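Local coordinates for sulfite reductase [ferredoxin] (Mycobacterium tuberculosis, PDB 1ZJ8), which probably reduces sulfite to sulfide with electrons from ferredoxin, using a siroheme and a [4Fe-4S] cluster, for the biosynthesis of sulfur-containing amino acids and cofactors, at residues A379-I384 with L392-I397; S182-E187 with Q346-G351; I486-Q491 with D534-V539. All blocks are in the same frame, centred on the assembly; numbering follows the deposited sequence.

Interaction 1: A379-I384 with L392-I397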
loop_
_atom_site.group_PDB
_atom_site.type_symbol
_atom_site.label_atom_id
_atom_site.label_comp_id
_atom_site.label_asym_id
_atom_site.label_seq_id
_atom_site.Cartn_x
_atom_site.Cartn_y
_atom_site.Cartn_z
ATOM N N ALA A 379 18.086 -19.468 -12.111
ATOM C CA ALA A 379 17.689 -20.308 -10.994
ATOM C C ALA A 379 16.497 -21.210 -11.336
ATOM O O ALA A 379 16.075 -22.038 -10.516
ATOM C CB ALA A 379 17.357 -19.426 -9.786
ATOM N N GLY A 380 15.970 -21.071 -12.548
ATOM C CA GLY A 380 14.885 -21.927 -13.007
ATOM C C GLY A 380 13.527 -21.559 -12.443
ATOM O O GLY A 380 12.623 -22.402 -12.430
ATOM N N SER A 381 13.369 -20.290 -12.035
ATOM C CA SER A 381 12.125 -19.796 -11.421
ATOM C C SER A 381 11.339 -18.866 -12.325
ATOM O O SER A 381 11.914 -17.985 -12.960
ATOM C CB SER A 381 12.429 -19.047 -10.112
ATOM O OG SER A 381 11.392 -18.117 -9.768
ATOM N N ASP A 382 10.019 -19.045 -12.340
ATOM C CA ASP A 382 9.109 -18.210 -13.105
ATOM C C ASP A 382 8.058 -17.551 -12.226
ATOM O O ASP A 382 7.042 -17.069 -12.760
ATOM C CB ASP A 382 8.402 -19.075 -14.150
ATOM C CG ASP A 382 7.569 -18.263 -15.154
ATOM O OD1 ASP A 382 8.157 -17.394 -15.860
ATOM O OD2 ASP A 382 6.335 -18.521 -15.242
ATOM N N ARG A 383 8.268 -17.525 -10.904
ATOM C CA ARG A 383 7.361 -16.789 -9.996
ATOM C C ARG A 383 8.069 -15.893 -8.985
ATOM O O ARG A 383 8.906 -16.359 -8.208
ATOM C CB ARG A 383 6.505 -17.723 -9.142
ATOM C CG ARG A 383 5.642 -18.718 -9.859
ATOM C CD ARG A 383 5.663 -20.015 -9.062
ATOM N NE ARG A 383 4.446 -20.317 -8.307
ATOM C CZ ARG A 383 4.369 -21.228 -7.334
ATOM N NH1 ARG A 383 5.432 -21.904 -6.939
ATOM N NH2 ARG A 383 3.209 -21.454 -6.738
ATOM N N ILE A 384 7.648 -14.632 -8.963
ATOM C CA ILE A 384 8.110 -13.625 -8.027
ATOM C C ILE A 384 6.869 -12.855 -7.558
ATOM O O ILE A 384 5.878 -12.741 -8.297
ATOM C CB ILE A 384 9.144 -12.680 -8.694
ATOM C CG1 ILE A 384 9.484 -11.492 -7.789
ATOM C CG2 ILE A 384 8.627 -12.113 -10.022
ATOM C CD1 ILE A 384 10.705 -10.675 -8.265
ATOM N N LEU A 392 10.351 -7.673 -2.214
ATOM C CA LEU A 392 10.032 -8.710 -3.199
ATOM C C LEU A 392 10.559 -10.076 -2.821
ATOM O O LEU A 392 11.647 -10.197 -2.270
ATOM C CB LEU A 392 10.494 -8.333 -4.615
ATOM C CG LEU A 392 11.558 -7.266 -4.833
ATOM C CD1 LEU A 392 11.961 -7.214 -6.325
ATOM C CD2 LEU A 392 11.073 -5.899 -4.397
ATOM N N VAL A 393 9.771 -11.098 -3.149
ATOM C CA VAL A 393 10.188 -12.471 -2.913
ATOM C C VAL A 393 10.073 -13.336 -4.165
ATOM O O VAL A 393 9.086 -13.262 -4.892
ATOM C CB VAL A 393 9.483 -13.083 -1.659
ATOM C CG1 VAL A 393 8.363 -12.190 -1.165
ATOM C CG2 VAL A 393 9.015 -14.508 -1.899
ATOM N N ILE A 394 11.111 -14.144 -4.393
ATOM C CA ILE A 394 11.207 -15.095 -5.511
ATOM C C ILE A 394 10.916 -16.513 -5.037
ATOM O O ILE A 394 11.543 -16.963 -4.093
ATOM C CB ILE A 394 12.654 -15.173 -6.072
ATOM C CG1 ILE A 394 13.340 -13.801 -6.143
ATOM C CG2 ILE A 394 12.666 -15.830 -7.453
ATOM C CD1 ILE A 394 12.779 -12.890 -7.183
ATOM N N LEU A 395 10.029 -17.240 -5.712
ATOM C CA LEU A 395 9.730 -18.624 -5.329
ATOM C C LEU A 395 10.493 -19.676 -6.158
ATOM O O LEU A 395 11.138 -19.356 -7.154
ATOM C CB LEU A 395 8.227 -18.866 -5.455
ATOM C CG LEU A 395 7.299 -17.803 -4.901
ATOM C CD1 LEU A 395 5.885 -18.268 -5.072
ATOM C CD2 LEU A 395 7.595 -17.557 -3.455
ATOM N N ASP A 396 10.388 -20.935 -5.731
ATOM C CA ASP A 396 10.888 -22.089 -6.481
ATOM C C ASP A 396 12.390 -22.041 -6.719
ATOM O O ASP A 396 12.848 -22.346 -7.819
ATOM C CB ASP A 396 10.175 -22.203 -7.821
ATOM C CG ASP A 396 8.682 -21.900 -7.728
ATOM O OD1 ASP A 396 8.149 -21.830 -6.599
ATOM O OD2 ASP A 396 8.052 -21.713 -8.796
ATOM N N ILE A 397 13.145 -21.636 -5.696
ATOM C CA ILE A 397 14.605 -21.694 -5.720
ATOM C C ILE A 397 15.033 -23.045 -5.118
ATOM O O ILE A 397 14.845 -23.278 -3.909
ATOM C CB ILE A 397 15.283 -20.516 -4.892
ATOM C CG1 ILE A 397 14.730 -19.141 -5.280
ATOM C CG2 ILE A 397 16.794 -20.502 -5.073
ATOM C CD1 ILE A 397 14.675 -18.866 -6.773
#
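R383 reaches across to D396, and the two side chains cross at about a right angle. With chi1 at -57°, CG of R383 stands beside the backbone N; the chain bends at chi2 and chi3, and NH1 lies 2.7 Å from OD1 of D396. The carboxylate carbon CG sits at the guanidinium edge, in its plane, although the two flat groups are turned 40° against each other. Only NH1 takes part in this salt bridge, through weak hydrogen bonds to OD1 and OD2; NH2 salt-bridges E187. Over the centre of one guanidinium face sits CD1 of L395, 4.0 Å from CZ of R383, and on the backbone L395 N donates to R383 O at 2.9 Å.

OG of S381, anti to its backbone N, donates to L395 O at 2.9 Å, tilted 22° from the carbonyl plane, with CG2 of I394 packed beside it. CB of the same serine rests on CD1 of I397, which also meets CB of A379.

I384 and I394 form an antiparallel non-hydrogen-bonded pair, their side chains on the same face of the sheet and touching through CD1. I384 lies alongside L392, both pointing the same way.

Loop and strand belong to a ferredoxin-like half domain. G380, just after helix 366-379, closes it with a Schellman motif, and the chain runs on into strand 384-386, the antiparallel neighbour of 392-397. M376 and V372 of that helix pack on the face carrying I384 and I394, L402 and L405 of helix 399-411 on I397. Against strand 353-357, D396 and I397 both face N353 in a G1 beta bulge.

Interaction 2: S182-E187 with Q346-G351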
loop_
_atom_site.group_PDB
_atom_site.type_symbol
_atom_site.label_atom_id
_atom_site.label_comp_id
_atom_site.label_asym_id
_atom_site.label_seq_id
_atom_site.Cartn_x
_atom_site.Cartn_y
_atom_site.Cartn_z
ATOM N N SER A 182 -1.153 -12.861 -0.003
ATOM C CA SER A 182 0.070 -13.401 0.579
ATOM C C SER A 182 1.116 -13.599 -0.504
ATOM O O SER A 182 0.866 -14.303 -1.505
ATOM C CB SER A 182 -0.161 -14.754 1.245
ATOM O OG SER A 182 1.067 -15.424 1.463
ATOM N N PRO A 183 2.292 -12.990 -0.315
ATOM C CA PRO A 183 3.448 -13.249 -1.156
ATOM C C PRO A 183 3.847 -14.705 -1.234
ATOM O O PRO A 183 4.687 -15.035 -2.059
ATOM C CB PRO A 183 4.574 -12.486 -0.438
ATOM C CG PRO A 183 3.921 -11.436 0.286
ATOM C CD PRO A 183 2.587 -11.981 0.709
ATOM N N LEU A 184 3.316 -15.550 -0.351
ATOM C CA LEU A 184 3.580 -17.000 -0.396
ATOM C C LEU A 184 2.305 -17.803 -0.540
ATOM O O LEU A 184 2.218 -18.937 -0.069
ATOM C CB LEU A 184 4.347 -17.449 0.852
ATOM C CG LEU A 184 5.848 -17.373 0.599
ATOM C CD1 LEU A 184 6.393 -15.997 0.986
ATOM C CD2 LEU A 184 6.542 -18.478 1.344
ATOM N N ALA A 185 1.318 -17.219 -1.205
ATOM C CA ALA A 185 0.060 -17.898 -1.424
ATOM C C ALA A 185 0.309 -19.206 -2.200
ATOM O O ALA A 185 0.917 -19.189 -3.278
ATOM C CB ALA A 185 -0.879 -16.993 -2.164
ATOM N N GLY A 186 -0.115 -20.332 -1.626
ATOM C CA GLY A 186 0.067 -21.643 -2.246
ATOM C C GLY A 186 1.371 -22.372 -1.966
ATOM O O GLY A 186 1.550 -23.516 -2.406
ATOM N N GLU A 187 2.292 -21.724 -1.256
ATOM C CA GLU A 187 3.553 -22.382 -0.904
ATOM C C GLU A 187 3.976 -22.291 0.570
ATOM O O GLU A 187 4.877 -23.042 0.990
ATOM C CB GLU A 187 4.684 -21.880 -1.800
ATOM C CG GLU A 187 4.416 -22.061 -3.316
ATOM C CD GLU A 187 4.323 -23.527 -3.770
ATOM O OE1 GLU A 187 4.675 -24.421 -2.959
ATOM O OE2 GLU A 187 3.928 -23.771 -4.943
ATOM N N GLN A 346 12.978 -19.157 3.204
ATOM C CA GLN A 346 12.059 -20.105 3.857
ATOM C C GLN A 346 11.731 -21.304 2.972
ATOM O O GLN A 346 11.807 -21.217 1.755
ATOM C CB GLN A 346 10.786 -19.417 4.366
ATOM C CG GLN A 346 9.849 -18.924 3.311
ATOM C CD GLN A 346 8.561 -18.411 3.904
ATOM O OE1 GLN A 346 7.712 -19.203 4.325
ATOM N NE2 GLN A 346 8.393 -17.084 3.935
ATOM N N ARG A 347 11.383 -22.416 3.618
ATOM C CA ARG A 347 11.066 -23.659 2.948
ATOM C C ARG A 347 9.592 -23.658 2.520
ATOM O O ARG A 347 8.710 -23.132 3.217
ATOM C CB ARG A 347 11.358 -24.841 3.878
ATOM C CG ARG A 347 11.125 -26.230 3.280
ATOM C CD ARG A 347 12.096 -26.590 2.151
ATOM N NE ARG A 347 13.472 -26.672 2.642
ATOM C CZ ARG A 347 14.568 -26.754 1.881
ATOM N NH1 ARG A 347 14.494 -26.794 0.556
ATOM N NH2 ARG A 347 15.761 -26.800 2.454
ATOM N N LEU A 348 9.347 -24.285 1.370
ATOM C CA LEU A 348 8.052 -24.260 0.719
ATOM C C LEU A 348 7.440 -25.648 0.599
ATOM O O LEU A 348 8.163 -26.653 0.596
ATOM C CB LEU A 348 8.233 -23.643 -0.657
ATOM C CG LEU A 348 8.800 -22.230 -0.572
ATOM C CD1 LEU A 348 8.869 -21.630 -1.968
ATOM C CD2 LEU A 348 7.951 -21.374 0.330
ATOM N N LYS A 349 6.105 -25.681 0.509
ATOM C CA LYS A 349 5.375 -26.912 0.234
ATOM C C LYS A 349 5.930 -27.627 -1.000
ATOM O O LYS A 349 5.885 -28.837 -1.035
ATOM C CB LYS A 349 3.882 -26.622 0.063
ATOM C CG LYS A 349 3.128 -26.240 1.344
ATOM C CD LYS A 349 1.775 -25.495 1.041
ATOM C CE LYS A 349 0.683 -26.412 0.389
ATOM N NZ LYS A 349 0.999 -26.874 -1.008
ATOM N N ASN A 350 6.407 -26.878 -2.010
ATOM C CA ASN A 350 7.172 -27.417 -3.159
ATOM C C ASN A 350 8.287 -28.366 -2.733
ATOM O O ASN A 350 8.681 -29.274 -3.466
ATOM C CB ASN A 350 7.903 -26.282 -3.912
ATOM C CG ASN A 350 7.034 -25.563 -4.895
ATOM O OD1 ASN A 350 6.044 -26.108 -5.389
ATOM N ND2 ASN A 350 7.402 -24.326 -5.208
ATOM N N GLY A 351 8.856 -28.083 -1.573
ATOM C CA GLY A 351 10.162 -28.605 -1.225
ATOM C C GLY A 351 11.292 -27.684 -1.640
ATOM O O GLY A 351 12.426 -27.902 -1.234
#
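E187 meets L348, K349 and N350, and its side chain can be followed outward. CB lies 3.9 Å from CD2 of L348. From there chi1 (-56°) sets CG beside the backbone N, within 4.2 Å of ND2 of N350, and a bend at chi2 brings CD to 3.5 Å from that same ND2. OE1 accepts a hydrogen bond from the backbone N of N350 at 3.2 Å, met nearly along its C-O axis. OE2 comes near OD1 of N350, an acceptor like itself, but its salt bridge is with NH2 of R383. The carboxylate and amide planes stand 40° apart.

The backbone of E187 adds a straighter bond: K349 N donates to its O at 3.0 Å and 170°. Two loops thus meet here, one leaving strand 176-181 through an ST turn in which S182 OG accepts from L184 N, the other following edge strand 344-347. The first belongs to a 4Fe-4S domain, the second to a ferredoxin-like half domain.

L184 and Q346 reach toward each other tip to tip, CD2 of the leucine 3.3 Å from the amide carbon CD. The same methyl touches CD2 of L348. NE2 of Q346 is hydrogen-bonded to H342 ND1. The aliphatic chain of K349 lies against the E187 carbonyl.

Interaction 3: I486-Q491 with D534-V539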
loop_
_atom_site.group_PDB
_atom_site.type_symbol
_atom_site.label_atom_id
_atom_site.label_comp_id
_atom_site.label_asym_id
_atom_site.label_seq_id
_atom_site.Cartn_x
_atom_site.Cartn_y
_atom_site.Cartn_z
ATOM N N ILE A 486 8.087 3.840 15.181
ATOM C CA ILE A 486 8.390 5.242 14.977
ATOM C C ILE A 486 7.804 5.725 13.645
ATOM O O ILE A 486 8.339 5.436 12.584
ATOM C CB ILE A 486 9.900 5.485 15.003
ATOM C CG1 ILE A 486 10.510 4.842 16.244
ATOM C CG2 ILE A 486 10.195 6.995 14.975
ATOM C CD1 ILE A 486 11.983 5.003 16.362
ATOM N N GLY A 487 6.705 6.467 13.706
ATOM C CA GLY A 487 6.057 6.987 12.509
ATOM C C GLY A 487 6.352 8.459 12.376
ATOM O O GLY A 487 6.408 9.172 13.374
ATOM N N PHE A 488 6.555 8.925 11.150
ATOM C CA PHE A 488 6.840 10.334 10.905
ATOM C C PHE A 488 5.803 10.898 9.952
ATOM O O PHE A 488 5.597 10.351 8.870
ATOM C CB PHE A 488 8.242 10.503 10.322
ATOM C CG PHE A 488 9.345 10.166 11.281
ATOM C CD1 PHE A 488 9.880 11.128 12.105
ATOM C CD2 PHE A 488 9.857 8.880 11.354
ATOM C CE1 PHE A 488 10.896 10.820 12.987
ATOM C CE2 PHE A 488 10.886 8.568 12.246
ATOM C CZ PHE A 488 11.402 9.545 13.054
ATOM N N LYS A 489 5.141 11.980 10.366
ATOM C CA LYS A 489 4.164 12.672 9.514
ATOM C C LYS A 489 4.757 14.001 9.112
ATOM O O LYS A 489 4.888 14.913 9.937
ATOM C CB LYS A 489 2.822 12.898 10.226
ATOM C CG LYS A 489 1.746 13.675 9.382
ATOM C CD LYS A 489 0.355 13.746 10.060
ATOM C CE LYS A 489 0.413 14.239 11.520
ATOM N NZ LYS A 489 -0.923 14.172 12.187
ATOM N N GLY A 490 5.110 14.106 7.838
ATOM C CA GLY A 490 5.706 15.321 7.302
ATOM C C GLY A 490 4.747 16.498 7.301
ATOM O O GLY A 490 3.584 16.366 6.884
ATOM N N GLN A 491 5.241 17.640 7.783
ATOM C CA GLN A 491 4.497 18.895 7.777
ATOM C C GLN A 491 5.491 20.051 7.776
ATOM O O GLN A 491 6.686 19.845 7.960
ATOM C CB GLN A 491 3.485 18.987 8.940
ATOM C CG GLN A 491 4.043 19.157 10.361
ATOM C CD GLN A 491 2.935 19.111 11.448
ATOM O OE1 GLN A 491 3.129 19.574 12.579
ATOM N NE2 GLN A 491 1.775 18.553 11.094
ATOM N N ASP A 534 19.502 11.779 14.156
ATOM C CA ASP A 534 19.795 12.172 15.532
ATOM C C ASP A 534 18.697 11.705 16.470
ATOM O O ASP A 534 18.957 11.090 17.501
ATOM C CB ASP A 534 19.894 13.697 15.657
ATOM C CG ASP A 534 21.065 14.288 14.895
ATOM O OD1 ASP A 534 22.200 13.816 15.070
ATOM O OD2 ASP A 534 20.855 15.260 14.146
ATOM N N TYR A 535 17.463 12.015 16.104
ATOM C CA TYR A 535 16.313 11.689 16.935
ATOM C C TYR A 535 16.138 10.184 17.157
ATOM O O TYR A 535 15.970 9.734 18.288
ATOM C CB TYR A 535 15.037 12.261 16.320
ATOM C CG TYR A 535 13.812 11.741 17.007
ATOM C CD1 TYR A 535 13.276 12.404 18.094
ATOM C CD2 TYR A 535 13.225 10.557 16.604
ATOM C CE1 TYR A 535 12.178 11.914 18.742
ATOM C CE2 TYR A 535 12.129 10.058 17.241
ATOM C CZ TYR A 535 11.603 10.738 18.306
ATOM O OH TYR A 535 10.490 10.237 18.951
ATOM N N ILE A 536 16.149 9.421 16.065
ATOM C CA ILE A 536 16.027 7.964 16.136
ATOM C C ILE A 536 17.109 7.379 17.048
ATOM O O ILE A 536 16.827 6.537 17.897
ATOM C CB ILE A 536 16.192 7.281 14.748
ATOM C CG1 ILE A 536 15.113 7.699 13.760
ATOM C CG2 ILE A 536 16.153 5.760 14.888
ATOM C CD1 ILE A 536 13.768 7.375 14.216
ATOM N N ASP A 537 18.348 7.819 16.838
ATOM C CA ASP A 537 19.475 7.395 17.651
ATOM C C ASP A 537 19.214 7.688 19.124
ATOM O O ASP A 537 19.319 6.792 19.966
ATOM C CB ASP A 537 20.745 8.112 17.185
ATOM C CG ASP A 537 21.969 7.793 18.050
ATOM O OD1 ASP A 537 22.829 7.001 17.611
ATOM O OD2 ASP A 537 22.087 8.352 19.162
ATOM N N ARG A 538 18.866 8.944 19.423
ATOM C CA ARG A 538 18.572 9.369 20.789
ATOM C C ARG A 538 17.548 8.425 21.406
ATOM O O ARG A 538 17.834 7.778 22.408
ATOM C CB ARG A 538 18.061 10.812 20.782
ATOM C CG ARG A 538 17.805 11.442 22.141
ATOM C CD ARG A 538 17.777 12.977 22.031
ATOM N NE ARG A 538 16.786 13.499 21.077
ATOM C CZ ARG A 538 17.048 14.144 19.925
ATOM N NH1 ARG A 538 18.288 14.360 19.483
ATOM N NH2 ARG A 538 16.032 14.569 19.176
ATOM N N VAL A 539 16.383 8.312 20.767
ATOM C CA VAL A 539 15.244 7.598 21.346
ATOM C C VAL A 539 15.492 6.101 21.496
ATOM O O VAL A 539 15.084 5.485 22.479
ATOM C CB VAL A 539 13.939 7.840 20.529
ATOM C CG1 VAL A 539 13.838 6.917 19.310
ATOM C CG2 VAL A 539 12.720 7.654 21.411
#
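I536 puts its CD1 methyl between I486 and F488, where it makes most of the close approaches. The aliphatic pairs come first. CD1 of I536 lies 3.7 Å from CD1 of I486 and just as near its CG2, the two isoleucines crossing at a slant. In I536, chi1 (-63°) sets CG1 beside the backbone N, and it is from CG1 that the CD1 methyl extends to both strand residues. One helical turn further along, CG1 of V539 meets CD1 of I486 at 4.0 Å; these two side chains point at each other tip to tip. I486 therefore touches two successive turns of the helix.

The aromatic contacts follow. F488 offers the far end of its ring: CZ is 3.4 Å from CD1 of I536, which lies at the ring edge, in its plane. CZ also comes within 4.1 Å of CD2 of Y535. At the edge of the tyrosine ring, near its plane, lies CG2 of I486, 4.3 Å from CE2 of Y535. One face of that ring takes CB of V539, offset toward the rim.

No hydrogen bond joins the two segments. The tyrosine OH is hydrogen-bonded to the carbonyl O of L565, near the C-terminus. The axes of 486-491 and 534-539 run close to antiparallel, 153° apart with a closest approach of 11.4 Å; V506 and L508 of strand 500-508 also lie against Y535, and L452 of helix 442-455 against I536.

All five touching residues are buried. Between these segments the helix is thus held on its sheet by apolar packing alone, within a 4Fe-4S domain and with the F488 side chain about 10 Å from the iron-sulfur cluster.

Interactions 1 and 2 are neighbours, their centres 11 Å apart, and they touch directly, coupled by an arginine of the first that also pairs with the second. Both involve the sheet containing strands 344-347, 353-357, 392-397 and 384-386, so the loop at 182-187 is tied to that sheet at more than one place. Interaction 3 stands apart, its centre 36 Å from either, in the sheet of strand 486-494. Along the chain interaction 2 closes first, then interaction 1, then interaction 3. Interactions 1 and 2 thus join the first 4Fe-4S domain to the second ferredoxin-like half domain, while interaction 3 packs helix on sheet inside the second 4Fe-4S domain.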